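Local coordinates for protein bacilliredoxin BrxA (Bacillus subtilis, PDB 3FHK) that removes bacillithiol from S-bacillithiolated proteins as a dithiol bacilliredoxin with a CXC motif, and has disulfide isomerase activity, at residues A[56-61]-A[106-111]. The protein carries 2 engineered substitutions. Sequence-based numbering, arbitrary orientation. Where two conformers were deposited one is given.
Sequences CGCAAG and SSPSMA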
loop_
_atom_site.group_PDB
_atom_site.type_symbol
_atom_site.label_atom_id
_atom_site.label_comp_id
_atom_site.label_asym_id
_atom_site.label_seq_id
_atom_site.Cartn_x
_atom_site.Cartn_y
_atom_site.Cartn_z
ATOM N N CYS A 56 -16.011 8.906 -8.530
ATOM C CA CYS A 56 -15.346 10.133 -8.946
ATOM C C CYS A 56 -15.967 11.387 -8.325
ATOM O O CYS A 56 -17.094 11.376 -7.841
ATOM C CB CYS A 56 -15.364 10.234 -10.465
ATOM S SG CYS A 56 -17.031 10.206 -11.086
ATOM N N GLY A 57 -15.209 12.474 -8.354
ATOM C CA GLY A 57 -15.608 13.720 -7.740
ATOM C C GLY A 57 -16.956 14.226 -8.207
ATOM O O GLY A 57 -17.728 14.763 -7.421
ATOM N N CYS A 58 -17.259 14.063 -9.484
ATOM C CA CYS A 58 -18.466 14.692 -10.000
ATOM C C CYS A 58 -19.743 13.897 -9.681
ATOM O O CYS A 58 -20.846 14.437 -9.751
ATOM C CB CYS A 58 -18.339 14.998 -11.487
ATOM S SG CYS A 58 -18.890 13.676 -12.510
ATOM N N ALA A 59 -19.584 12.628 -9.313
ATOM C CA ALA A 59 -20.665 11.871 -8.692
ATOM C C ALA A 59 -20.967 12.443 -7.304
ATOM O O ALA A 59 -22.137 12.608 -6.929
ATOM C CB ALA A 59 -20.294 10.403 -8.582
ATOM N N ALA A 60 -19.901 12.735 -6.556
ATOM C CA ALA A 60 -19.987 13.305 -5.202
ATOM C C ALA A 60 -20.495 14.738 -5.196
ATOM O O ALA A 60 -21.340 15.105 -4.381
ATOM C CB ALA A 60 -18.611 13.248 -4.508
ATOM N N GLY A 61 -19.965 15.551 -6.101
ATOM C CA GLY A 61 -20.263 16.971 -6.113
ATOM C C GLY A 61 -21.504 17.370 -6.888
ATOM O O GLY A 61 -22.065 18.447 -6.664
ATOM N N SER A 106 -21.698 5.310 -19.291
ATOM C CA SER A 106 -20.943 6.377 -18.651
ATOM C C SER A 106 -21.309 6.440 -17.175
ATOM O O SER A 106 -22.315 5.873 -16.749
ATOM C CB SER A 106 -21.179 7.733 -19.330
ATOM O OG SER A 106 -22.464 8.260 -19.034
ATOM N N SER A 107 -20.504 7.163 -16.409
ATOM C CA SER A 107 -20.563 7.102 -14.956
ATOM C C SER A 107 -19.994 8.401 -14.376
ATOM O O SER A 107 -18.882 8.799 -14.731
ATOM C CB SER A 107 -19.714 5.915 -14.498
ATOM O OG SER A 107 -19.846 5.685 -13.118
ATOM N N PRO A 108 -20.755 9.088 -13.508
ATOM C CA PRO A 108 -22.125 8.774 -13.104
ATOM C C PRO A 108 -23.065 9.079 -14.250
ATOM O O PRO A 108 -22.701 9.810 -15.160
ATOM C CB PRO A 108 -22.378 9.782 -11.976
ATOM C CG PRO A 108 -21.514 10.956 -12.366
ATOM C CD PRO A 108 -20.256 10.288 -12.803
ATOM N N SER A 109 -24.261 8.518 -14.212
ATOM C CA SER A 109 -25.275 8.886 -15.186
ATOM C C SER A 109 -26.634 8.584 -14.569
ATOM O O SER A 109 -26.710 7.963 -13.511
ATOM C CB SER A 109 -25.047 8.160 -16.524
ATOM O OG SER A 109 -25.068 6.746 -16.369
ATOM N N MET A 110 -27.703 9.035 -15.208
ATOM C CA MET A 110 -29.035 8.836 -14.648
ATOM C C MET A 110 -30.048 8.499 -15.746
ATOM O O MET A 110 -29.977 9.030 -16.851
ATOM C CB MET A 110 -29.470 10.080 -13.878
ATOM C CG MET A 110 -28.595 10.411 -12.662
ATOM S SD MET A 110 -29.124 11.900 -11.771
ATOM C CE MET A 110 -28.037 13.107 -12.510
ATOM N N ALA A 111 -30.978 7.599 -15.447
ATOM C CA ALA A 111 -32.090 7.357 -16.343
ATOM C C ALA A 111 -33.428 7.457 -15.630
ATOM O O ALA A 111 -33.598 6.939 -14.521
ATOM C CB ALA A 111 -31.956 5.993 -17.043
#
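In the conformer given, Cys-56 holds SG between its backbone N and its carbonyl carbon (chi1 58°), and Cys-58 does the same with a wider torsion (chi1 90°). Both sulfurs thereby reach the ring of Pro-108. SG of Cys-56, in that conformer, lies 3.7 Å from CD of Pro-108. SG of Cys-58 also lies 3.7 Å from CD of Pro-108, and it touches CG of the same ring. Further along the ring, CB of Ala-59 packs 4.0 Å from CG of Pro-108 and is also in contact with its CB. CA of Ala-59 also lies 3.9 Å from CG of Pro-108. The contact is van der Waals packing of sulfur and carbon on the proline ring. The sulfurs of the two nucleophiles are not joined by a disulfide in this structure. The peptide bond before Pro-108 is cis. A cis-proline facing the redox-active cysteines at a helix start is a hallmark of the thioredoxin fold. Here it faces the CXC motif, Cys-56 to Cys-58. On the proline side, OG of Ser-109 donates a 2.9 Å hydrogen bond to O of Ser-106, with the donor above the carbonyl plane. This bond bridges the turn containing Pro-108. NH1 of Arg-124 hydrogen-bonds to O of Ser-107, and Arg-124 also touches the side chain of Cys-56. Cys-56 is the N-cap of helix 57-73, which follows strand 47-53. Pro-108 leads into strand 109-114, which lies between strands 47-53 and 117-122 and runs antiparallel to both.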